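Local coordinates for protein L-methionine gamma-lyase (Fusobacterium nucleatum subsp. nucleatum, PDB 6LXU) that belongs to the Cys/Met metabolism family of pyridoxal-phosphate-dependent enzymes and assembles from four copies of a single chain, at residues K111-C116 against Y155-A160; P162-V167 against Y291-E296; R269-A274 against M308-A313; V340-T345 against L374-V379. All blocks are in the same frame, centred on the assembly; numbering follows the deposited sequence.

In the fold
The four contacts run from the large seven-stranded sheet to the smaller five-stranded one, in a chain whose Lys212 carries the pyridoxal phosphate. Interaction 1 lies at the C-terminal ends of two adjacent strands of the large sheet; its centre is about 13 Å from that of interaction 2, and Ala160 O is 2.9 Å from Lys165 N, a probable hydrogen bond. Interactions 2 and 3, with centres about 12 Å apart, join where Tyr292 OH approaches Gly312 O to 2.7 Å. Interaction 3 reaches interaction 4 through His270 ND1 and Val379 O, 2.8 Å apart. Interaction 4 holds a nitrate ion; nearest atoms of a nitrate and the Tyr114 side chain are about 4 Å apart.

Interaction 1 (K111-C116 against Y155-A160); sequences KTLYGC and YLETPA
In the seven-stranded sheet of this pyridoxal-phosphate-dependent fold, strands 106-110 and 151-157 are parallel neighbours, and at their C-terminal ends Tyr114, at the N-cap position of helix 115-125, is fastened to Glu157. The bond is well defined: Tyr114 N donates to Glu157 OE1 over 2.9 Å with an N-H...O angle of 176°. It meets the oxygen on its syn side, 20° out of the carboxylate plane. Glu157 can deliver its carboxylate here because CG is anti to the backbone N (chi1 -169°) and the chain stays extended beyond it. The same oxygen touches Leu113 CA at 3.5 Å, while Tyr114 CB rests against both carboxylate oxygens.

Apolar packing lies beside this bond. Leu113 and Tyr155 cross obliquely, and Leu113 CD2 meets the edge of the Tyr155 ring, in its plane, 3.9 Å from Tyr155 CD1. Leu113 CD2 also lies 3.7 Å from Glu157 OE1. Since Leu113 has two deposited conformers, these contacts of its branch are established for one of them. Elsewhere Tyr155 packs on Ile93 of helix 89-100, and Tyr114 OH makes a weak hydrogen bond with Arg61 of the second subunit.

On the other flank, Thr112, the centre of an inverse gamma turn, has its O 3.7 Å from Ala160 CB. A water links the segments there, although other acceptors compete for its protons: it can donate to Glu157 O at 3.2 Å and, in the described conformer of Thr112, to OG1 at 2.7 Å.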
loop_
_atom_site.group_PDB
_atom_site.type_symbol
_atom_site.label_atom_id
_atom_site.label_comp_id
_atom_site.label_asym_id
_atom_site.label_seq_id
_atom_site.Cartn_x
_atom_site.Cartn_y
_atom_site.Cartn_z
ATOM N N LYS A 111 20.252 13.422 31.346
ATOM C CA LYS A 111 20.259 11.940 31.466
ATOM C C LYS A 111 18.885 11.284 31.191
ATOM O O LYS A 111 18.818 10.123 30.760
ATOM C CB LYS A 111 20.859 11.462 32.799
ATOM C CG LYS A 111 20.212 11.978 34.077
ATOM C CD LYS A 111 21.115 11.761 35.293
ATOM C CE LYS A 111 22.270 12.763 35.380
ATOM N NZ LYS A 111 21.829 14.111 35.852
ATOM N N THR A 112 17.806 12.010 31.478
ATOM C CA THR A 112 16.456 11.558 31.130
ATOM C C THR A 112 16.128 11.982 29.713
ATOM O O THR A 112 15.492 13.025 29.461
ATOM C CB THR A 112 15.369 12.127 32.040
ATOM O OG1 THR A 112 15.124 13.488 31.679
ATOM C CG2 THR A 112 15.749 11.984 33.515
ATOM N N LEU A 113 16.601 11.144 28.801
ATOM C CA LEU A 113 16.323 11.252 27.394
ATOM C C LEU A 113 15.868 9.897 26.942
ATOM O O LEU A 113 16.310 8.869 27.477
ATOM C CB LEU A 113 17.583 11.530 26.597
ATOM C CG LEU A 113 18.266 12.879 26.623
ATOM C CD1 LEU A 113 19.404 12.812 25.617
ATOM C CD2 LEU A 113 17.303 14.006 26.312
ATOM N N TYR A 114 15.069 9.901 25.887
ATOM C CA TYR A 114 14.650 8.676 25.224
ATOM C C TYR A 114 15.861 7.740 25.064
ATOM O O TYR A 114 16.939 8.178 24.671
ATOM C CB TYR A 114 14.054 9.037 23.869
ATOM C CG TYR A 114 13.656 7.841 23.075
ATOM C CD1 TYR A 114 12.589 7.051 23.469
ATOM C CD2 TYR A 114 14.356 7.488 21.927
ATOM C CE1 TYR A 114 12.224 5.938 22.743
ATOM C CE2 TYR A 114 14.004 6.372 21.207
ATOM C CZ TYR A 114 12.935 5.608 21.610
ATOM O OH TYR A 114 12.595 4.499 20.880
ATOM N N GLY A 115 15.679 6.464 25.403
ATOM C CA GLY A 115 16.809 5.564 25.546
ATOM C C GLY A 115 17.732 5.485 24.341
ATOM O O GLY A 115 18.953 5.507 24.480
ATOM N N CYS A 116 17.166 5.408 23.138
ATOM C CA CYS A 116 18.019 5.304 21.963
ATOM C C CYS A 116 18.764 6.603 21.705
ATOM O O CYS A 116 19.876 6.586 21.176
ATOM C CB CYS A 116 17.230 4.888 20.729
ATOM S SG CYS A 116 16.439 3.278 20.888
ATOM N N TYR A 155 20.280 19.848 23.851
ATOM C CA TYR A 155 19.245 18.916 23.387
ATOM C C TYR A 155 18.315 18.620 24.541
ATOM O O TYR A 155 18.771 18.199 25.602
ATOM C CB TYR A 155 19.900 17.639 22.861
ATOM C CG TYR A 155 18.920 16.677 22.237
ATOM C CD1 TYR A 155 18.156 15.846 23.016
ATOM C CD2 TYR A 155 18.746 16.625 20.861
ATOM C CE1 TYR A 155 17.219 14.977 22.459
ATOM C CE2 TYR A 155 17.835 15.748 20.279
ATOM C CZ TYR A 155 17.070 14.927 21.082
ATOM O OH TYR A 155 16.173 14.051 20.483
ATOM N N LEU A 156 17.013 18.853 24.334
ATOM C CA LEU A 156 16.029 18.780 25.411
ATOM C C LEU A 156 14.838 17.917 25.034
ATOM O O LEU A 156 14.514 17.756 23.850
ATOM C CB LEU A 156 15.515 20.180 25.767
ATOM C CG LEU A 156 16.597 21.221 26.070
ATOM C CD1 LEU A 156 15.995 22.609 26.141
ATOM C CD2 LEU A 156 17.339 20.885 27.348
ATOM N N GLU A 157 14.144 17.425 26.044
ATOM C CA GLU A 157 12.979 16.565 25.845
ATOM C C GLU A 157 12.031 16.789 27.006
ATOM O O GLU A 157 12.445 16.645 28.146
ATOM C CB GLU A 157 13.467 15.118 25.783
ATOM C CG GLU A 157 12.454 14.100 25.333
ATOM C CD GLU A 157 13.028 12.696 25.266
ATOM O OE1 GLU A 157 14.243 12.483 24.922
ATOM O OE2 GLU A 157 12.243 11.775 25.559
ATOM N N THR A 158 10.774 17.162 26.748
ATOM C CA THR A 158 9.811 17.420 27.818
ATOM C C THR A 158 8.390 17.274 27.287
ATOM O O THR A 158 8.093 17.817 26.236
ATOM C CB THR A 158 9.996 18.817 28.477
ATOM O OG1 THR A 158 9.038 18.993 29.524
ATOM C CG2 THR A 158 9.917 19.960 27.486
ATOM N N PRO A 159 7.507 16.570 27.994
ATOM C CA PRO A 159 7.799 15.680 29.118
ATOM C C PRO A 159 8.702 14.534 28.697
ATOM O O PRO A 159 8.707 14.171 27.521
ATOM C CB PRO A 159 6.409 15.157 29.523
ATOM C CG PRO A 159 5.430 16.093 28.901
ATOM C CD PRO A 159 6.085 16.536 27.630
ATOM N N ALA A 160 9.455 13.972 29.640
ATOM C CA ALA A 160 10.426 12.902 29.314
ATOM C C ALA A 160 10.333 11.749 30.294
ATOM O O ALA A 160 10.172 12.001 31.503
ATOM C CB ALA A 160 11.842 13.453 29.325
HETATM O O HOH W 1 14.674 15.680 30.170
#

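Interaction 2 (P162-V167 against Y291-E296); sequences PNLKIV and YYPGLE
Asn163 lies flat against one face of the Tyr291 ring, and this stack is the pi component of the contact between loop 162-167 and the segment that leaves strand 287-291. The amide and ring planes are only 3° apart, and the two side chains run side by side in the same direction. Asn163 CG is 3.6 Å from Tyr291 CE1. Closer to the backbone, Asn163 CB makes a CH-pi contact, 4.0 Å from the ring centroid and 29° off the normal, so it too is over the face. Leu374 of strand 374-378 touches both residues.

The apolar component is centred on Pro293, whose ring is touched by two branched side chains. Leu164 passes at a slant, with CD1 4.1 Å from Pro293 CD. Ile166 comes across at about a right angle and sets CD1 3.9 Å from Pro293 CB; helix 301-307 adds Ala304 to the packing on Pro293.

One contact is between a methyl and a polar atom: Leu164 CD1 approaches Tyr291 O to 3.4 Å. Backbone bonds shape each partner. Leu164 and Lys165 form a G1 beta bulge facing Ala160, whereas Tyr292 to Leu295 make a type I turn in which Leu295 N donates to Tyr292 O over 3.1 Å.

Lys165 has its CB directed away from Tyr291-Glu296, and its NZ makes salt bridges with Asp110 and Asp136. With no hydrogen bond or salt bridge between the two segments, their attachment depends on close fit: a stacked amide at one end and aliphatic groups around a proline at the other.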
loop_
_atom_site.group_PDB
_atom_site.type_symbol
_atom_site.label_atom_id
_atom_site.label_comp_id
_atom_site.label_asym_id
_atom_site.label_seq_id
_atom_site.Cartn_x
_atom_site.Cartn_y
_atom_site.Cartn_z
ATOM N N PRO A 162 11.315 8.437 32.728
ATOM C CA PRO A 162 10.176 7.532 32.995
ATOM C C PRO A 162 9.118 8.106 33.965
ATOM O O PRO A 162 8.094 7.452 34.254
ATOM C CB PRO A 162 10.880 6.350 33.655
ATOM C CG PRO A 162 11.983 6.994 34.449
ATOM C CD PRO A 162 12.435 8.189 33.658
ATOM N N ASN A 163 9.398 9.303 34.464
ATOM C CA ASN A 163 8.587 10.008 35.444
ATOM C C ASN A 163 7.991 11.298 34.866
ATOM O O ASN A 163 7.561 12.165 35.618
ATOM C CB ASN A 163 9.432 10.329 36.704
ATOM C CG ASN A 163 9.842 9.090 37.512
ATOM O OD1 ASN A 163 9.286 8.000 37.376
ATOM N ND2 ASN A 163 10.777 9.292 38.439
ATOM N N LEU A 164 7.940 11.417 33.537
ATOM C CA LEU A 164 7.342 12.583 32.862
ATOM C C LEU A 164 7.916 13.909 33.380
ATOM O O LEU A 164 7.200 14.866 33.700
ATOM C CB LEU A 164 5.812 12.535 32.904
ATOM C CG LEU A 164 5.270 11.298 32.159
ATOM C CD1 LEU A 164 3.774 11.146 32.351
ATOM C CD2 LEU A 164 5.597 11.308 30.674
ATOM N N LYS A 165 9.238 13.939 33.432
ATOM C CA LYS A 165 9.987 15.123 33.825
ATOM C C LYS A 165 9.687 16.292 32.908
ATOM O O LYS A 165 9.675 16.149 31.681
ATOM C CB LYS A 165 11.478 14.808 33.781
ATOM C CG LYS A 165 12.405 15.933 34.219
ATOM C CD LYS A 165 13.861 15.488 34.108
ATOM C CE LYS A 165 14.826 16.543 34.578
ATOM N NZ LYS A 165 16.195 15.980 34.682
ATOM N N ILE A 166 9.497 17.456 33.527
ATOM C CA ILE A 166 9.221 18.697 32.826
ATOM C C ILE A 166 10.435 19.621 32.946
ATOM O O ILE A 166 11.012 19.769 34.038
ATOM C CB ILE A 166 7.993 19.407 33.449
ATOM C CG1 ILE A 166 6.724 18.544 33.369
ATOM C CG2 ILE A 166 7.756 20.769 32.808
ATOM C CD1 ILE A 166 6.297 18.185 31.952
ATOM N N VAL A 167 10.832 20.225 31.838
ATOM C CA VAL A 167 11.896 21.242 31.847
ATOM C C VAL A 167 11.408 22.450 31.065
ATOM O O VAL A 167 10.539 22.341 30.197
ATOM C CB VAL A 167 13.258 20.714 31.338
ATOM C CG1 VAL A 167 13.649 19.441 32.085
ATOM C CG2 VAL A 167 13.260 20.480 29.843
ATOM N N TYR A 291 2.650 9.900 38.179
ATOM C CA TYR A 291 3.454 10.869 37.459
ATOM C C TYR A 291 2.626 11.386 36.289
ATOM O O TYR A 291 2.307 10.627 35.352
ATOM C CB TYR A 291 4.729 10.207 36.955
ATOM C CG TYR A 291 5.593 9.674 38.065
ATOM C CD1 TYR A 291 6.459 10.522 38.761
ATOM C CD2 TYR A 291 5.545 8.336 38.444
ATOM C CE1 TYR A 291 7.251 10.047 39.786
ATOM C CE2 TYR A 291 6.333 7.853 39.482
ATOM C CZ TYR A 291 7.177 8.728 40.143
ATOM O OH TYR A 291 7.979 8.296 41.175
ATOM N N TYR A 292 2.248 12.655 36.347
ATOM C CA TYR A 292 1.431 13.280 35.302
ATOM C C TYR A 292 1.661 14.781 35.363
ATOM O O TYR A 292 1.541 15.362 36.447
ATOM C CB TYR A 292 -0.067 12.964 35.487
ATOM C CG TYR A 292 -0.895 13.474 34.331
ATOM C CD1 TYR A 292 -0.768 12.918 33.063
ATOM C CD2 TYR A 292 -1.792 14.516 34.494
ATOM C CE1 TYR A 292 -1.517 13.377 31.988
ATOM C CE2 TYR A 292 -2.532 14.992 33.427
ATOM C CZ TYR A 292 -2.384 14.429 32.167
ATOM O OH TYR A 292 -3.123 14.921 31.122
ATOM N N PRO A 293 1.997 15.424 34.227
ATOM C CA PRO A 293 2.327 16.871 34.281
ATOM C C PRO A 293 1.232 17.778 34.826
ATOM O O PRO A 293 1.544 18.871 35.312
ATOM C CB PRO A 293 2.642 17.211 32.825
ATOM C CG PRO A 293 3.107 15.910 32.234
ATOM C CD PRO A 293 2.225 14.873 32.871
ATOM N N GLY A 294 -0.023 17.362 34.716
ATOM C CA GLY A 294 -1.157 18.141 35.187
ATOM C C GLY A 294 -1.505 18.007 36.659
ATOM O O GLY A 294 -2.407 18.700 37.132
ATOM N N LEU A 295 -0.831 17.124 37.392
ATOM C CA LEU A 295 -1.052 17.063 38.851
ATOM C C LEU A 295 -0.297 18.199 39.513
ATOM O O LEU A 295 0.873 18.426 39.233
ATOM C CB LEU A 295 -0.596 15.737 39.429
ATOM C CG LEU A 295 -1.495 14.551 39.096
ATOM C CD1 LEU A 295 -0.814 13.266 39.521
ATOM C CD2 LEU A 295 -2.858 14.683 39.760
ATOM N N GLU A 296 -0.962 18.905 40.435
ATOM C CA GLU A 296 -0.318 20.021 41.137
ATOM C C GLU A 296 0.862 19.576 42.000
ATOM O O GLU A 296 1.741 20.384 42.317
ATOM C CB GLU A 296 -1.329 20.790 41.994
ATOM C CG GLU A 296 -2.382 21.530 41.185
ATOM C CD GLU A 296 -3.423 22.219 42.056
ATOM O OE1 GLU A 296 -3.167 22.430 43.265
ATOM O OE2 GLU A 296 -4.501 22.558 41.529
#

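Interaction 3 (R269-A274 against M308-A313); sequences RHCKNA and MKDFGA
Cys271 and Asp310 meet where helix 263-282 packs on the loop between helix 301-307 and strand 314-319. The Cys271 side chain has SG anti to the carbonyl carbon (chi1 -68°), which brings sulfur beside the loop, 4.0 Å from Gly312 C. Its CB is the nearer atom to the carboxylate, 3.3 Å from Asp310 OD2.

Asp310 holds CG anti to its backbone N (chi1 -155°), turning the carboxylate toward the helix. Its two oxygens then have different tasks. OD1 accepts a bond from the next residue, Phe311 N, over 2.8 Å at an N-H...O angle of 147°, on the anti side, tilted out of the carboxylate plane. OD2, besides touching Cys271, forms a salt bridge with Arg275 one helical turn further on.

Each of the two alanines presents its methyl to the opposite segment. Ala313 CB lies 3.6 Å from His270 CB, while Ala274 CB is 3.6 Å from Ala313 CA and 3.5 Å from Gly312 O. That carbonyl also accepts a hydrogen bond from Tyr292 OH. The His270 ring is turned to other partners: ND1 hydrogen-bonds Val379 O and the ring packs edge-to-face with Tyr213. Gly312 has a positive phi, with its hydrogen-only alpha carbon avoiding pressure against the carbonyl of Phe311.

Across the two segments, methyls, a thiol side chain, backbone and one carboxylate oxygen meet without a direct hydrogen bond; the charge on Asp310 is probably stabilised by Arg275 and the Phe311 N-H, which is consistent with OD2 resting against the CB methylene of Cys271.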
loop_
_atom_site.group_PDB
_atom_site.type_symbol
_atom_site.label_atom_id
_atom_site.label_comp_id
_atom_site.label_asym_id
_atom_site.label_seq_id
_atom_site.Cartn_x
_atom_site.Cartn_y
_atom_site.Cartn_z
ATOM N N ARG A 269 -9.251 13.595 22.472
ATOM C CA ARG A 269 -9.779 12.421 23.169
ATOM C C ARG A 269 -8.707 11.729 24.003
ATOM O O ARG A 269 -8.985 11.283 25.116
ATOM C CB ARG A 269 -10.421 11.465 22.167
ATOM C CG ARG A 269 -11.026 10.208 22.776
ATOM C CD ARG A 269 -12.046 10.494 23.869
ATOM N NE ARG A 269 -13.091 11.431 23.458
ATOM C CZ ARG A 269 -14.294 11.095 22.996
ATOM N NH1 ARG A 269 -14.636 9.826 22.878
ATOM N NH2 ARG A 269 -15.161 12.036 22.674
ATOM N N HIS A 270 -7.490 11.628 23.478
ATOM C CA HIS A 270 -6.373 11.083 24.251
ATOM C C HIS A 270 -6.261 11.818 25.604
ATOM O O HIS A 270 -6.182 11.192 26.659
ATOM C CB HIS A 270 -5.026 11.275 23.523
ATOM C CG HIS A 270 -4.693 10.266 22.459
ATOM N ND1 HIS A 270 -4.527 8.926 22.710
ATOM C CD2 HIS A 270 -4.364 10.443 21.150
ATOM C CE1 HIS A 270 -4.168 8.317 21.587
ATOM N NE2 HIS A 270 -4.049 9.214 20.623
ATOM N N CYS A 271 -6.248 13.151 25.558
ATOM C CA CYS A 271 -6.067 13.952 26.776
ATOM C C CYS A 271 -7.279 13.900 27.689
ATOM O O CYS A 271 -7.115 13.842 28.912
ATOM C CB CYS A 271 -5.723 15.396 26.435
ATOM S SG CYS A 271 -4.090 15.605 25.684
ATOM N N LYS A 272 -8.481 13.926 27.131
ATOM C CA LYS A 272 -9.720 13.818 27.923
ATOM C C LYS A 272 -9.730 12.491 28.679
ATOM O O LYS A 272 -9.980 12.436 29.896
ATOM C CB LYS A 272 -10.942 13.923 26.997
ATOM C CG LYS A 272 -12.318 13.872 27.667
ATOM C CD LYS A 272 -13.433 13.697 26.637
ATOM C CE LYS A 272 -14.825 13.736 27.249
ATOM N NZ LYS A 272 -15.082 15.019 27.958
ATOM N N ASN A 273 -9.468 11.408 27.960
ATOM C CA ASN A 273 -9.377 10.100 28.588
ATOM C C ASN A 273 -8.304 10.090 29.660
ATOM O O ASN A 273 -8.531 9.588 30.765
ATOM C CB ASN A 273 -9.025 9.011 27.561
ATOM C CG ASN A 273 -10.201 8.555 26.718
ATOM O OD1 ASN A 273 -11.342 8.945 26.935
ATOM N ND2 ASN A 273 -9.907 7.686 25.738
ATOM N N ALA A 274 -7.132 10.618 29.337
ATOM C CA ALA A 274 -6.014 10.542 30.269
ATOM C C ALA A 274 -6.290 11.282 31.568
ATOM O O ALA A 274 -5.977 10.766 32.640
ATOM C CB ALA A 274 -4.742 11.065 29.631
ATOM N N MET A 308 2.493 24.147 28.049
ATOM C CA MET A 308 1.658 23.088 27.474
ATOM C C MET A 308 0.196 23.505 27.522
ATOM O O MET A 308 -0.305 23.906 28.577
ATOM C CB MET A 308 1.798 21.774 28.237
ATOM C CG MET A 308 3.223 21.253 28.340
ATOM S SD MET A 308 3.333 19.664 29.184
ATOM C CE MET A 308 2.665 18.525 27.977
ATOM N N LYS A 309 -0.503 23.370 26.404
ATOM C CA LYS A 309 -1.933 23.685 26.348
ATOM C C LYS A 309 -2.792 22.624 27.010
ATOM O O LYS A 309 -3.916 22.913 27.415
ATOM C CB LYS A 309 -2.380 23.876 24.905
ATOM C CG LYS A 309 -1.719 25.059 24.223
ATOM C CD LYS A 309 -2.239 25.167 22.803
ATOM C CE LYS A 309 -1.593 26.290 22.019
ATOM N NZ LYS A 309 -2.121 26.347 20.627
ATOM N N ASP A 310 -2.283 21.396 27.072
ATOM C CA ASP A 310 -2.896 20.327 27.852
ATOM C C ASP A 310 -1.736 19.471 28.335
ATOM O O ASP A 310 -0.606 19.643 27.882
ATOM C CB ASP A 310 -3.913 19.536 27.013
ATOM C CG ASP A 310 -4.983 18.852 27.851
ATOM O OD1 ASP A 310 -4.767 18.651 29.069
ATOM O OD2 ASP A 310 -6.048 18.529 27.295
ATOM N N PHE A 311 -2.019 18.560 29.261
ATOM C CA PHE A 311 -0.969 17.916 30.041
ATOM C C PHE A 311 -0.590 16.517 29.571
ATOM O O PHE A 311 0.218 15.856 30.210
ATOM C CB PHE A 311 -1.368 17.885 31.519
ATOM C CG PHE A 311 -1.461 19.255 32.145
ATOM C CD1 PHE A 311 -0.318 19.987 32.420
ATOM C CD2 PHE A 311 -2.695 19.787 32.508
ATOM C CE1 PHE A 311 -0.399 21.238 33.032
ATOM C CE2 PHE A 311 -2.782 21.038 33.118
ATOM C CZ PHE A 311 -1.635 21.760 33.376
ATOM N N GLY A 312 -1.141 16.099 28.436
ATOM C CA GLY A 312 -0.719 14.896 27.750
ATOM C C GLY A 312 -1.526 13.665 28.038
ATOM O O GLY A 312 -2.447 13.659 28.858
ATOM N N ALA A 313 -1.181 12.604 27.319
ATOM C CA ALA A 313 -1.888 11.346 27.439
ATOM C C ALA A 313 -0.988 10.197 27.859
ATOM O O ALA A 313 -1.393 9.034 27.800
ATOM C CB ALA A 313 -2.620 11.056 26.148
#

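Interaction 4 (V340-T345 against L374-V379); sequences VSLGDT and LVRLSV. With NO3 (nitrate ion), chain C.
Arg376 reaches Ser341 and Leu342 with the end of its side chain. Its CB points toward loop 340-345, CG lies anti to the backbone N with CD extended beyond it, and a bend at chi3 (85°) places NE off that line. Along the way the side chain packs on Met314 and Ser316. At the tip, NH2 comes 2.9 Å from Ser341 O, which lies at the edge of the guanidinium near its plane. Leu342 CB is 3.7 Å from the same NH2. CZ faces a nitrate ion, probably from the crystallisation liquor; NH2 donates weakly to its O1, 3.1 Å away at 147°, and NH1 is 3.5 Å from its O2.

NH1 hydrogen-bonds to Asn161, and Gln350 also holds the nitrate. Strand 374-378 is the central strand of the five-stranded sheet in this pyridoxal-phosphate-dependent fold, between 314-319 and 348-350. Ser341 N of the loop grips the ion too, donating to nitrate O3 over 3.1 Å.

Two residues along, Ser378 CB likewise points toward the loop. Its OG accepts from Gly343 N over 3.0 Å at 165°. A water 2.7 Å from Ser378 OG can donate to Asp344 O, 2.8 Å away, though other acceptors compete.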
loop_
_atom_site.group_PDB
_atom_site.type_symbol
_atom_site.label_atom_id
_atom_site.label_comp_id
_atom_site.label_asym_id
_atom_site.label_seq_id
_atom_site.Cartn_x
_atom_site.Cartn_y
_atom_site.Cartn_z
ATOM N N VAL A 340 5.650 -2.021 23.730
ATOM C CA VAL A 340 6.334 -0.739 23.689
ATOM C C VAL A 340 5.649 0.171 22.652
ATOM O O VAL A 340 4.730 -0.230 21.940
ATOM C CB VAL A 340 7.855 -0.889 23.441
ATOM C CG1 VAL A 340 8.459 -1.859 24.446
ATOM C CG2 VAL A 340 8.190 -1.275 22.002
ATOM N N SER A 341 6.134 1.397 22.608
ATOM C CA SER A 341 5.582 2.474 21.808
ATOM C C SER A 341 4.472 3.205 22.563
ATOM O O SER A 341 4.165 2.918 23.735
ATOM C CB SER A 341 5.156 2.057 20.394
ATOM O OG SER A 341 5.250 3.219 19.571
ATOM N N LEU A 342 3.937 4.229 21.924
ATOM C CA LEU A 342 2.923 5.090 22.526
ATOM C C LEU A 342 2.242 5.858 21.422
ATOM O O LEU A 342 2.719 5.909 20.284
ATOM C CB LEU A 342 3.530 6.112 23.525
ATOM C CG LEU A 342 4.484 7.192 22.897
ATOM C CD1 LEU A 342 4.138 8.619 23.209
ATOM C CD2 LEU A 342 5.937 6.904 23.218
ATOM N N GLY A 343 1.148 6.505 21.776
ATOM C CA GLY A 343 0.485 7.406 20.852
ATOM C C GLY A 343 -0.395 6.726 19.833
ATOM O O GLY A 343 -0.865 7.381 18.897
ATOM N N ASP A 344 -0.691 5.448 20.047
ATOM C CA ASP A 344 -1.589 4.703 19.185
ATOM C C ASP A 344 -3.040 4.900 19.607
ATOM O O ASP A 344 -3.331 5.309 20.736
ATOM C CB ASP A 344 -1.278 3.216 19.268
ATOM C CG ASP A 344 0.103 2.831 18.741
ATOM O OD1 ASP A 344 0.887 3.707 18.363
ATOM O OD2 ASP A 344 0.404 1.608 18.715
ATOM N N THR A 345 -3.975 4.559 18.722
ATOM C CA THR A 345 -5.386 4.643 19.078
ATOM C C THR A 345 -5.767 3.640 20.168
ATOM O O THR A 345 -6.745 3.882 20.893
ATOM C CB THR A 345 -6.326 4.474 17.870
ATOM O OG1 THR A 345 -6.328 3.129 17.409
ATOM C CG2 THR A 345 -5.983 5.437 16.724
ATOM N N LEU A 374 6.866 0.619 38.944
ATOM C CA LEU A 374 6.567 1.640 37.935
ATOM C C LEU A 374 5.890 1.033 36.706
ATOM O O LEU A 374 6.411 0.090 36.112
ATOM C CB LEU A 374 7.835 2.369 37.525
ATOM C CG LEU A 374 7.648 3.624 36.664
ATOM C CD1 LEU A 374 7.007 4.762 37.437
ATOM C CD2 LEU A 374 8.993 4.058 36.107
ATOM N N VAL A 375 4.740 1.597 36.346
ATOM C CA VAL A 375 3.977 1.199 35.155
ATOM C C VAL A 375 3.818 2.445 34.287
ATOM O O VAL A 375 3.533 3.533 34.794
ATOM C CB VAL A 375 2.620 0.609 35.561
ATOM C CG1 VAL A 375 1.784 0.264 34.324
ATOM C CG2 VAL A 375 2.829 -0.620 36.439
ATOM N N ARG A 376 4.039 2.277 32.974
ATOM C CA ARG A 376 3.855 3.360 31.994
ATOM C C ARG A 376 2.651 3.055 31.107
ATOM O O ARG A 376 2.579 1.985 30.495
ATOM C CB ARG A 376 5.089 3.536 31.118
ATOM C CG ARG A 376 5.083 4.876 30.404
ATOM C CD ARG A 376 6.182 5.028 29.385
ATOM N NE ARG A 376 5.760 4.464 28.118
ATOM C CZ ARG A 376 6.261 4.778 26.924
ATOM N NH1 ARG A 376 7.259 5.670 26.811
ATOM N NH2 ARG A 376 5.769 4.203 25.836
ATOM N N LEU A 377 1.716 3.993 31.061
ATOM C CA LEU A 377 0.476 3.845 30.321
ATOM C C LEU A 377 0.383 4.905 29.222
ATOM O O LEU A 377 0.464 6.113 29.490
ATOM C CB LEU A 377 -0.686 3.998 31.295
ATOM C CG LEU A 377 -2.088 3.799 30.746
ATOM C CD1 LEU A 377 -2.311 2.358 30.343
ATOM C CD2 LEU A 377 -3.121 4.209 31.786
ATOM N N SER A 378 0.218 4.447 27.973
ATOM C CA SER A 378 -0.124 5.320 26.841
ATOM C C SER A 378 -1.631 5.232 26.652
ATOM O O SER A 378 -2.145 4.209 26.175
ATOM C CB SER A 378 0.594 4.859 25.583
ATOM O OG SER A 378 0.138 5.593 24.451
ATOM N N VAL A 379 -2.345 6.262 27.063
ATOM C CA VAL A 379 -3.794 6.227 27.022
ATOM C C VAL A 379 -4.279 6.359 25.571
ATOM O O VAL A 379 -3.899 7.305 24.871
ATOM C CB VAL A 379 -4.383 7.361 27.882
ATOM C CG1 VAL A 379 -5.900 7.429 27.768
ATOM C CG2 VAL A 379 -3.964 7.199 29.346
HETATM N N NO3 C . 8.570 3.591 24.194
HETATM O O1 NO3 C . 7.782 4.218 23.504
HETATM O O2 NO3 C . 9.609 4.167 24.627
HETATM O O3 NO3 C . 8.344 2.379 24.477
HETATM O O HOH W 2 -1.676 4.491 22.844
#